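Local coordinates for core protein VP4 (Bluetongue virus, PDB 2JHP) that builds and methylates the cap of viral messenger RNA as a multifunctional enzyme of the inner capsid, at residues 58-63 and 512-517; 191-196 and 218-223; 259-264 and 300-305. All coordinates share one frame; numbering follows the deposited sequence.

Contact 1. Residues 58-63 and 512-517; sequences TIRQLR and VPDISL
Arg60, in the first turn of helix 59-64, meets Asp514 in a two-pronged salt bridge, and the aspartate heads an Asx turn in the loop between strand 499-503 and helix 523-533. Guanidinium and carboxylate are nearly coplanar, 8° apart. Arg60 NH1 gives a bond of 3.2 Å to Asp514 OD1, on its syn lone pair; NH2 faces OD2 at a modelled spacing so short that its exact length is doubtful. A bend in the arginine at chi3 (80°) swings NE off the line of the preceding carbons. Alongside, Ile515 pushes CD1 against the helix, 3.6 Å from Gln61 CA, and its side chain crosses that of Gln61 at about a right angle.

The next shell fixes the carboxylate. Ser516 N approaches Asp514 OD2 from above the carboxylate plane at 3.1 Å, closing the Asx turn, while Ser516 OG uses the anti lone pair of the same oxygen; Glu596 N donates to OD1. So many donors would favour an ionised aspartate. Trp479 of helix 470-480 packs on both Arg60 and Asp514. At the helix start Thr58 and Gln61 form a capping box: Gln61 N makes a weak bond to Thr58 OG1, and Gln61 NE2 is held by Val597 O. In return Thr58 N points almost straight (172°) at Gln61 OE1, 3.2 Å away, in the carbonyl plane and on a lone pair.

Contact 2. Residues 191-196 and 218-223; sequences EEVHYI and VLWHVY. With SAH (S-adenosyl-L-homocysteine), chain C.
Glu191 O receives Leu219 N at 2.7 Å, the first of five backbone bonds that pair parallel strands 192-196 and 219-223. These are the first two strands of a Rossmann-like sheet in the strand order of class I methyltransferases, 3-2-1-4-5-7-6. Glu192 rises from the face it shares with His194; with CG anti to the backbone N (chi1 -177°) and the chain extended, its OE1 accepts from His194 NE2, the imidazole leaning back toward it, at 2.6 Å. On the other face of the sheet, Val193 lays CG1 3.7 Å from Trp220 CZ3, and its CG2 meets Val218 CG1.

His194 is gripped at both ring nitrogens, since ND1 also shares a 2.6 Å hydrogen bond with Tyr223 OH, which lies at the ring edge. His221 CB covers one face of the His194 ring; the two imidazoles are near parallel (17°) but slid so far apart that they barely overlap. His221 ND1 in turn bonds His238 NE2. Tyr195 bonds through its backbone to His221 O and Tyr223 N, while its hydroxyl, 3.1 Å from the amino N of S-adenosyl-L-homocysteine, makes a weak bond. Ile196 brings CD1 within 3.4 Å of Tyr223 CD1 and CG2 within 3.5 Å of the adenine C2 of the ligand.

A beta-alpha-beta crossover through helices 202-210 and 212-216 joins the strands; helix 202-210 covers Tyr195, Trp220 and Val222, and strands 260-264 and 235-238 flank the pair.

Contact 3. Residues 259-264 and 300-305; sequences ERLFIW and FSSALI
Phe300 lies against Phe262 and the backbone before it, where parallel strands 260-264 and 302-308 of the Rossmann-like methyltransferase sheet begin to pair. Chi1 (-78°) puts CG beside the backbone N; the ring turns one face to Phe262, whose CB stands 3.8 Å from the ring centroid in a CH-pi contact. The two rings form a T-shaped pair, planes at 80° and centroids 5.4 Å apart, with the edge of Phe262 turned to the face of Phe300.

Ser301 N donates to Arg260 O at 2.9 Å, and Ser301 OG lies 3.1 Å from both Glu259 OE2 and Arg260 O, two acceptors within reach of its one proton. Ser302 follows with a water held at its OG; that water donates to Glu259 OE2, and Ser302 O takes the Phe262 N-H nearly straight (173°). Ala303 brings its CA to Phe262 O and its CB to within 4.0 Å of Phe262 CB, and helix 280-295 packs on both residues. Leu304 uses its backbone twice, its N donating to Phe262 O and its O accepting from Trp264 N. Ile305 spans two aromatic residues of the neighbouring strand: CD1 touches Phe262 CE2 at the ring edge, 3.7 Å away, and CG2 lies 3.6 Å from Trp264 CD1.

The serine-glutamate-water cluster thus sits at the start of the strands, next to the Phe300 ring, while the contacts beyond Ser302 are backbone pairing and apolar packing. Although buried, Glu259 has a salt bridge to Arg350 and a bond from His347 N besides the water, an environment that would favour its ionised form.

All three contacts are buried, but they belong to separate regions: the centre of contact 1 is 51 Å from those of contacts 2 and 3, on the opposite side of the chain's centre. Contacts 2 and 3, with centres 9 Å apart, share one sheet, since strands 192-196 and 260-264 are neighbours; Ile196 N to Ile263 O, 2.8 Å, is a probable hydrogen bond between them. Contact 1 joins a helix start to a distant loop by a salt bridge with apolar packing of an isoleucine beside it, whereas the other two rest on parallel backbone pairing. Of these two, contact 2 adds a histidine-tyrosine cluster and touches S-adenosyl-L-homocysteine, and contact 3 adds a phenylalanine pair.

Contact 1. Residues 58-63 and 512-517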
loop_
_atom_site.group_PDB
_atom_site.type_symbol
_atom_site.label_atom_id
_atom_site.label_comp_id
_atom_site.label_asym_id
_atom_site.label_seq_id
_atom_site.Cartn_x
_atom_site.Cartn_y
_atom_site.Cartn_z
ATOM N N THR A 58 -19.805 3.060 21.110
ATOM C CA THR A 58 -18.684 3.818 20.544
ATOM C C THR A 58 -18.228 3.225 19.205
ATOM O O THR A 58 -18.431 2.035 18.924
ATOM C CB THR A 58 -17.463 3.896 21.489
ATOM O OG1 THR A 58 -16.867 2.602 21.609
ATOM C CG2 THR A 58 -17.843 4.442 22.882
ATOM N N ILE A 59 -17.611 4.068 18.387
ATOM C CA ILE A 59 -17.096 3.675 17.080
ATOM C C ILE A 59 -16.196 2.418 17.130
ATOM O O ILE A 59 -16.440 1.448 16.405
ATOM C CB ILE A 59 -16.411 4.883 16.348
ATOM C CG1 ILE A 59 -15.704 4.420 15.078
ATOM C CG2 ILE A 59 -15.416 5.599 17.239
ATOM C CD1 ILE A 59 -16.619 4.011 14.016
ATOM N N ARG A 60 -15.189 2.442 17.998
ATOM C CA ARG A 60 -14.260 1.334 18.191
ATOM C C ARG A 60 -14.942 0.062 18.665
ATOM O O ARG A 60 -14.492 -1.040 18.330
ATOM C CB ARG A 60 -13.187 1.717 19.209
ATOM C CG ARG A 60 -12.126 2.676 18.686
ATOM C CD ARG A 60 -11.112 2.913 19.758
ATOM N NE ARG A 60 -10.140 1.831 19.842
ATOM C CZ ARG A 60 -9.665 1.334 20.980
ATOM N NH1 ARG A 60 -10.092 1.797 22.148
ATOM N NH2 ARG A 60 -8.769 0.359 20.944
ATOM N N GLN A 61 -15.997 0.214 19.471
ATOM C CA GLN A 61 -16.795 -0.926 19.907
ATOM C C GLN A 61 -17.461 -1.538 18.696
ATOM O O GLN A 61 -17.338 -2.746 18.462
ATOM C CB GLN A 61 -17.826 -0.533 20.960
ATOM C CG GLN A 61 -17.229 -0.403 22.336
ATOM C CD GLN A 61 -18.263 -0.113 23.432
ATOM O OE1 GLN A 61 -19.146 0.739 23.269
ATOM N NE2 GLN A 61 -18.136 -0.818 24.559
ATOM N N LEU A 62 -18.126 -0.696 17.906
ATOM C CA LEU A 62 -18.810 -1.171 16.699
ATOM C C LEU A 62 -17.841 -1.715 15.649
ATOM O O LEU A 62 -18.145 -2.697 14.977
ATOM C CB LEU A 62 -19.751 -0.102 16.120
ATOM C CG LEU A 62 -21.032 0.189 16.918
ATOM C CD1 LEU A 62 -21.888 1.273 16.265
ATOM C CD2 LEU A 62 -21.860 -1.071 17.135
ATOM N N ARG A 63 -16.669 -1.098 15.522
ATOM C CA ARG A 63 -15.653 -1.612 14.596
ATOM C C ARG A 63 -15.106 -2.977 15.019
ATOM O O ARG A 63 -14.805 -3.821 14.173
ATOM C CB ARG A 63 -14.516 -0.616 14.408
ATOM C CG ARG A 63 -14.865 0.575 13.525
ATOM C CD ARG A 63 -15.177 0.217 12.112
ATOM N NE ARG A 63 -15.133 1.409 11.281
ATOM C CZ ARG A 63 -15.842 1.594 10.167
ATOM N NH1 ARG A 63 -16.690 0.667 9.742
ATOM N NH2 ARG A 63 -15.718 2.725 9.482
ATOM N N VAL A 512 -3.854 -3.762 29.543
ATOM C CA VAL A 512 -5.316 -3.718 29.583
ATOM C C VAL A 512 -5.947 -4.542 28.423
ATOM O O VAL A 512 -5.344 -4.651 27.348
ATOM C CB VAL A 512 -5.801 -2.229 29.623
ATOM C CG1 VAL A 512 -5.697 -1.575 28.259
ATOM C CG2 VAL A 512 -7.214 -2.114 30.158
ATOM N N PRO A 513 -7.143 -5.143 28.643
ATOM C CA PRO A 513 -7.772 -5.981 27.626
ATOM C C PRO A 513 -8.547 -5.192 26.567
ATOM O O PRO A 513 -9.747 -5.430 26.369
ATOM C CB PRO A 513 -8.742 -6.833 28.447
ATOM C CG PRO A 513 -9.180 -5.916 29.537
ATOM C CD PRO A 513 -7.963 -5.086 29.869
ATOM N N ASP A 514 -7.861 -4.282 25.876
ATOM C CA ASP A 514 -8.510 -3.435 24.878
ATOM C C ASP A 514 -9.011 -4.187 23.632
ATOM O O ASP A 514 -8.439 -5.197 23.231
ATOM C CB ASP A 514 -7.584 -2.299 24.473
ATOM C CG ASP A 514 -8.266 -1.289 23.585
ATOM O OD1 ASP A 514 -9.040 -0.450 24.102
ATOM O OD2 ASP A 514 -8.033 -1.354 22.361
ATOM N N ILE A 515 -10.087 -3.666 23.046
ATOM C CA ILE A 515 -10.717 -4.196 21.835
ATOM C C ILE A 515 -9.713 -4.651 20.768
ATOM O O ILE A 515 -9.895 -5.696 20.145
ATOM C CB ILE A 515 -11.738 -3.160 21.271
ATOM C CG1 ILE A 515 -13.142 -3.485 21.759
ATOM C CG2 ILE A 515 -11.768 -3.125 19.756
ATOM C CD1 ILE A 515 -14.043 -2.286 21.795
ATOM N N SER A 516 -8.650 -3.866 20.584
ATOM C CA SER A 516 -7.562 -4.179 19.666
ATOM C C SER A 516 -7.052 -5.598 19.888
ATOM O O SER A 516 -6.724 -6.307 18.946
ATOM C CB SER A 516 -6.427 -3.166 19.862
ATOM O OG SER A 516 -5.892 -3.225 21.171
ATOM N N LEU A 517 -6.992 -5.994 21.153
ATOM C CA LEU A 517 -6.572 -7.329 21.540
ATOM C C LEU A 517 -7.746 -8.335 21.514
ATOM O O LEU A 517 -7.626 -9.415 20.937
ATOM C CB LEU A 517 -5.930 -7.269 22.931
ATOM C CG LEU A 517 -5.377 -8.540 23.576
ATOM C CD1 LEU A 517 -4.161 -9.055 22.817
ATOM C CD2 LEU A 517 -5.050 -8.301 25.062
#

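Contact 2. Residues 191-196 and 218-223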
loop_
_atom_site.group_PDB
_atom_site.type_symbol
_atom_site.label_atom_id
_atom_site.label_comp_id
_atom_site.label_asym_id
_atom_site.label_seq_id
_atom_site.Cartn_x
_atom_site.Cartn_y
_atom_site.Cartn_z
ATOM N N GLU A 191 15.659 17.614 -7.374
ATOM C CA GLU A 191 15.374 18.939 -6.807
ATOM C C GLU A 191 15.443 20.025 -7.862
ATOM O O GLU A 191 14.868 21.100 -7.690
ATOM C CB GLU A 191 16.368 19.301 -5.712
ATOM C CG GLU A 191 16.447 18.303 -4.577
ATOM C CD GLU A 191 17.792 18.354 -3.890
ATOM O OE1 GLU A 191 17.965 19.189 -2.973
ATOM O OE2 GLU A 191 18.674 17.558 -4.282
ATOM N N GLU A 192 16.157 19.752 -8.948
ATOM C CA GLU A 192 16.409 20.762 -9.960
ATOM C C GLU A 192 16.376 20.127 -11.339
ATOM O O GLU A 192 17.077 19.148 -11.596
ATOM C CB GLU A 192 17.759 21.426 -9.693
ATOM C CG GLU A 192 18.144 22.570 -10.615
ATOM C CD GLU A 192 19.556 23.072 -10.323
ATOM O OE1 GLU A 192 20.412 23.038 -11.235
ATOM O OE2 GLU A 192 19.815 23.483 -9.168
ATOM N N VAL A 193 15.547 20.687 -12.214
ATOM C CA VAL A 193 15.415 20.212 -13.582
ATOM C C VAL A 193 15.796 21.286 -14.584
ATOM O O VAL A 193 15.268 22.396 -14.559
ATOM C CB VAL A 193 13.968 19.745 -13.903
ATOM C CG1 VAL A 193 13.814 19.452 -15.408
ATOM C CG2 VAL A 193 13.601 18.533 -13.068
ATOM N N HIS A 194 16.707 20.925 -15.473
ATOM C CA HIS A 194 17.035 21.734 -16.626
ATOM C C HIS A 194 16.303 21.160 -17.844
ATOM O O HIS A 194 16.580 20.036 -18.282
ATOM C CB HIS A 194 18.551 21.756 -16.831
ATOM C CG HIS A 194 19.294 22.428 -15.722
ATOM N ND1 HIS A 194 19.836 23.688 -15.845
ATOM C CD2 HIS A 194 19.565 22.024 -14.457
ATOM C CE1 HIS A 194 20.415 24.030 -14.707
ATOM N NE2 HIS A 194 20.268 23.036 -13.849
ATOM N N TYR A 195 15.352 21.934 -18.361
ATOM C CA TYR A 195 14.439 21.480 -19.410
ATOM C C TYR A 195 14.702 22.265 -20.690
ATOM O O TYR A 195 14.235 23.392 -20.851
ATOM C CB TYR A 195 12.984 21.666 -18.944
ATOM C CG TYR A 195 11.887 21.023 -19.783
ATOM C CD1 TYR A 195 12.149 20.442 -21.021
ATOM C CD2 TYR A 195 10.567 21.033 -19.337
ATOM C CE1 TYR A 195 11.129 19.863 -21.777
ATOM C CE2 TYR A 195 9.537 20.467 -20.086
ATOM C CZ TYR A 195 9.824 19.883 -21.302
ATOM O OH TYR A 195 8.810 19.315 -22.045
ATOM N N ILE A 196 15.465 21.646 -21.585
ATOM C CA ILE A 196 15.859 22.243 -22.855
ATOM C C ILE A 196 14.829 21.870 -23.911
ATOM O O ILE A 196 14.505 20.689 -24.079
ATOM C CB ILE A 196 17.251 21.718 -23.370
ATOM C CG1 ILE A 196 18.183 21.235 -22.231
ATOM C CG2 ILE A 196 17.888 22.731 -24.315
ATOM C CD1 ILE A 196 18.839 22.310 -21.411
ATOM N N VAL A 218 10.393 21.366 -7.030
ATOM C CA VAL A 218 11.434 21.318 -8.045
ATOM C C VAL A 218 11.812 22.711 -8.531
ATOM O O VAL A 218 10.946 23.569 -8.701
ATOM C CB VAL A 218 11.008 20.401 -9.212
ATOM C CG1 VAL A 218 11.809 20.690 -10.487
ATOM C CG2 VAL A 218 11.139 18.943 -8.795
ATOM N N LEU A 219 13.107 22.942 -8.720
ATOM C CA LEU A 219 13.561 24.159 -9.377
ATOM C C LEU A 219 13.732 23.922 -10.885
ATOM O O LEU A 219 14.535 23.092 -11.315
ATOM C CB LEU A 219 14.841 24.709 -8.737
ATOM C CG LEU A 219 15.378 26.007 -9.357
ATOM C CD1 LEU A 219 14.323 27.115 -9.326
ATOM C CD2 LEU A 219 16.684 26.466 -8.688
ATOM N N TRP A 220 12.959 24.665 -11.669
ATOM C CA TRP A 220 12.845 24.451 -13.105
ATOM C C TRP A 220 13.624 25.483 -13.917
ATOM O O TRP A 220 13.212 26.633 -14.013
ATOM C CB TRP A 220 11.373 24.540 -13.503
ATOM C CG TRP A 220 10.507 23.517 -12.877
ATOM C CD1 TRP A 220 9.784 23.640 -11.724
ATOM C CD2 TRP A 220 10.260 22.203 -13.373
ATOM N NE1 TRP A 220 9.100 22.474 -11.471
ATOM C CE2 TRP A 220 9.378 21.573 -12.468
ATOM C CE3 TRP A 220 10.711 21.489 -14.487
ATOM C CZ2 TRP A 220 8.930 20.264 -12.647
ATOM C CZ3 TRP A 220 10.260 20.175 -14.669
ATOM C CH2 TRP A 220 9.372 19.584 -13.748
ATOM N N HIS A 221 14.748 25.075 -14.494
ATOM C CA HIS A 221 15.456 25.917 -15.454
ATOM C C HIS A 221 14.986 25.517 -16.839
ATOM O O HIS A 221 15.260 24.411 -17.297
ATOM C CB HIS A 221 16.965 25.730 -15.336
ATOM C CG HIS A 221 17.585 26.484 -14.202
ATOM N ND1 HIS A 221 17.763 27.850 -14.228
ATOM C CD2 HIS A 221 18.091 26.059 -13.020
ATOM C CE1 HIS A 221 18.342 28.237 -13.103
ATOM N NE2 HIS A 221 18.551 27.170 -12.354
ATOM N N VAL A 222 14.256 26.404 -17.498
ATOM C CA VAL A 222 13.631 26.068 -18.779
ATOM C C VAL A 222 14.236 26.877 -19.928
ATOM O O VAL A 222 14.333 28.104 -19.846
ATOM C CB VAL A 222 12.075 26.200 -18.739
ATOM C CG1 VAL A 222 11.482 25.277 -17.671
ATOM C CG2 VAL A 222 11.645 27.632 -18.500
ATOM N N TYR A 223 14.648 26.183 -20.987
ATOM C CA TYR A 223 15.409 26.797 -22.076
ATOM C C TYR A 223 14.675 26.690 -23.408
ATOM O O TYR A 223 14.335 25.587 -23.847
ATOM C CB TYR A 223 16.779 26.133 -22.230
ATOM C CG TYR A 223 17.624 26.009 -20.980
ATOM C CD1 TYR A 223 17.344 25.038 -20.013
ATOM C CD2 TYR A 223 18.741 26.825 -20.790
ATOM C CE1 TYR A 223 18.139 24.903 -18.876
ATOM C CE2 TYR A 223 19.546 26.698 -19.655
ATOM C CZ TYR A 223 19.237 25.733 -18.706
ATOM O OH TYR A 223 20.022 25.602 -17.590
HETATM N N SAH C . 8.624 20.585 -24.889
HETATM C CA SAH C . 7.655 21.263 -25.808
HETATM C CB SAH C . 7.650 20.647 -27.210
HETATM C CG SAH C . 8.988 20.760 -27.935
HETATM S SD SAH C . 8.885 21.908 -29.324
HETATM C C SAH C . 6.254 21.256 -25.205
HETATM O O SAH C . 5.917 20.398 -24.387
HETATM O OXT SAH C . 5.433 22.118 -25.517
HETATM C "C5'" SAH C . 10.664 21.920 -29.618
HETATM C "C4'" SAH C . 11.230 23.265 -29.202
HETATM O "O4'" SAH C . 12.633 23.221 -29.154
HETATM C "C3'" SAH C . 10.884 24.388 -30.165
HETATM O "O3'" SAH C . 9.906 25.186 -29.550
HETATM C "C2'" SAH C . 12.183 25.152 -30.373
HETATM O "O2'" SAH C . 12.027 26.518 -30.074
HETATM C "C1'" SAH C . 13.106 24.535 -29.346
HETATM N N9 SAH C . 14.533 24.471 -29.693
HETATM C C8 SAH C . 15.114 24.207 -30.905
HETATM N N7 SAH C . 16.457 24.216 -30.739
HETATM C C5 SAH C . 16.737 24.467 -29.442
HETATM C C6 SAH C . 17.929 24.584 -28.733
HETATM N N6 SAH C . 19.095 24.437 -29.352
HETATM N N1 SAH C . 17.892 24.858 -27.376
HETATM C C2 SAH C . 16.685 25.012 -26.731
HETATM N N3 SAH C . 15.507 24.890 -27.444
HETATM C C4 SAH C . 15.534 24.625 -28.774
#

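Contact 3. Residues 259-264 and 300-305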
loop_
_atom_site.group_PDB
_atom_site.type_symbol
_atom_site.label_atom_id
_atom_site.label_comp_id
_atom_site.label_asym_id
_atom_site.label_seq_id
_atom_site.Cartn_x
_atom_site.Cartn_y
_atom_site.Cartn_z
ATOM N N GLU A 259 20.314 16.836 -6.425
ATOM C CA GLU A 259 20.039 15.908 -7.508
ATOM C C GLU A 259 19.441 16.715 -8.638
ATOM O O GLU A 259 18.397 17.357 -8.467
ATOM C CB GLU A 259 19.093 14.789 -7.086
ATOM C CG GLU A 259 18.806 13.844 -8.232
ATOM C CD GLU A 259 17.941 12.656 -7.865
ATOM O OE1 GLU A 259 17.756 12.366 -6.661
ATOM O OE2 GLU A 259 17.449 12.000 -8.807
ATOM N N ARG A 260 20.132 16.702 -9.773
ATOM C CA ARG A 260 19.684 17.391 -10.974
ATOM C C ARG A 260 19.264 16.377 -12.030
ATOM O O ARG A 260 19.886 15.322 -12.167
ATOM C CB ARG A 260 20.787 18.285 -11.531
ATOM C CG ARG A 260 21.253 19.387 -10.604
ATOM C CD ARG A 260 22.403 20.178 -11.237
ATOM N NE ARG A 260 23.169 20.944 -10.259
ATOM C CZ ARG A 260 24.358 20.579 -9.785
ATOM N NH1 ARG A 260 24.923 19.445 -10.186
ATOM N NH2 ARG A 260 24.975 21.344 -8.889
ATOM N N LEU A 261 18.202 16.702 -12.763
ATOM C CA LEU A 261 17.759 15.913 -13.921
ATOM C C LEU A 261 17.777 16.753 -15.193
ATOM O O LEU A 261 17.324 17.902 -15.198
ATOM C CB LEU A 261 16.359 15.341 -13.686
ATOM C CG LEU A 261 15.430 14.979 -14.850
ATOM C CD1 LEU A 261 15.919 13.765 -15.617
ATOM C CD2 LEU A 261 14.064 14.721 -14.251
ATOM N N PHE A 262 18.294 16.155 -16.264
ATOM C CA PHE A 262 18.452 16.804 -17.554
ATOM C C PHE A 262 17.373 16.299 -18.513
ATOM O O PHE A 262 17.297 15.102 -18.797
ATOM C CB PHE A 262 19.857 16.489 -18.084
ATOM C CG PHE A 262 20.199 17.149 -19.400
ATOM C CD1 PHE A 262 20.759 18.422 -19.428
ATOM C CD2 PHE A 262 20.006 16.477 -20.603
ATOM C CE1 PHE A 262 21.095 19.029 -20.640
ATOM C CE2 PHE A 262 20.346 17.074 -21.822
ATOM C CZ PHE A 262 20.887 18.352 -21.840
ATOM N N ILE A 263 16.534 17.218 -18.994
ATOM C CA ILE A 263 15.433 16.895 -19.914
ATOM C C ILE A 263 15.628 17.611 -21.263
ATOM O O ILE A 263 15.689 18.844 -21.307
ATOM C CB ILE A 263 14.051 17.259 -19.316
ATOM C CG1 ILE A 263 13.818 16.516 -17.998
ATOM C CG2 ILE A 263 12.936 16.934 -20.314
ATOM C CD1 ILE A 263 12.433 16.716 -17.389
ATOM N N TRP A 264 15.726 16.827 -22.345
ATOM C CA TRP A 264 16.006 17.332 -23.709
ATOM C C TRP A 264 14.885 16.963 -24.671
ATOM O O TRP A 264 14.648 15.776 -24.939
ATOM C CB TRP A 264 17.345 16.779 -24.219
ATOM C CG TRP A 264 17.767 17.204 -25.622
ATOM C CD1 TRP A 264 17.359 16.656 -26.811
ATOM C CD2 TRP A 264 18.720 18.222 -25.961
ATOM N NE1 TRP A 264 17.991 17.281 -27.870
ATOM C CE2 TRP A 264 18.835 18.243 -27.376
ATOM C CE3 TRP A 264 19.488 19.121 -25.210
ATOM C CZ2 TRP A 264 19.671 19.137 -28.043
ATOM C CZ3 TRP A 264 20.323 20.002 -25.875
ATOM C CH2 TRP A 264 20.405 20.006 -27.274
ATOM N N PHE A 300 24.636 15.525 -13.051
ATOM C CA PHE A 300 23.260 15.061 -13.227
ATOM C C PHE A 300 23.077 13.616 -12.829
ATOM O O PHE A 300 23.828 12.751 -13.257
ATOM C CB PHE A 300 22.825 15.213 -14.683
ATOM C CG PHE A 300 22.449 16.607 -15.060
ATOM C CD1 PHE A 300 23.380 17.455 -15.631
ATOM C CD2 PHE A 300 21.145 17.067 -14.846
ATOM C CE1 PHE A 300 23.026 18.734 -15.979
ATOM C CE2 PHE A 300 20.771 18.355 -15.186
ATOM C CZ PHE A 300 21.703 19.191 -15.757
ATOM N N SER A 301 22.051 13.353 -12.027
ATOM C CA SER A 301 21.680 11.971 -11.679
ATOM C C SER A 301 21.145 11.166 -12.884
ATOM O O SER A 301 21.331 9.946 -12.963
ATOM C CB SER A 301 20.594 11.987 -10.619
ATOM O OG SER A 301 19.378 12.420 -11.206
ATOM N N SER A 302 20.460 11.854 -13.794
ATOM C CA SER A 302 19.735 11.192 -14.869
ATOM C C SER A 302 19.374 12.153 -15.988
ATOM O O SER A 302 19.313 13.362 -15.786
ATOM C CB SER A 302 18.461 10.530 -14.328
ATOM O OG SER A 302 17.801 11.374 -13.393
ATOM N N ALA A 303 19.134 11.603 -17.171
ATOM C CA ALA A 303 18.723 12.399 -18.314
ATOM C C ALA A 303 17.623 11.685 -19.075
ATOM O O ALA A 303 17.610 10.451 -19.159
ATOM C CB ALA A 303 19.907 12.676 -19.225
ATOM N N LEU A 304 16.689 12.464 -19.608
ATOM C CA LEU A 304 15.702 11.932 -20.544
ATOM C C LEU A 304 15.773 12.692 -21.872
ATOM O O LEU A 304 15.442 13.878 -21.936
ATOM C CB LEU A 304 14.296 11.987 -19.948
ATOM C CG LEU A 304 13.252 11.034 -20.539
ATOM C CD1 LEU A 304 13.586 9.561 -20.286
ATOM C CD2 LEU A 304 11.905 11.361 -19.953
ATOM N N ILE A 305 16.216 12.002 -22.919
ATOM C CA ILE A 305 16.411 12.627 -24.231
ATOM C C ILE A 305 15.356 12.214 -25.276
ATOM O O ILE A 305 14.952 11.048 -25.356
ATOM C CB ILE A 305 17.843 12.335 -24.796
ATOM C CG1 ILE A 305 18.924 12.388 -23.689
ATOM C CG2 ILE A 305 18.165 13.259 -25.982
ATOM C CD1 ILE A 305 19.213 13.770 -23.088
HETATM O O HOH W 1 16.199 12.163 -11.216
#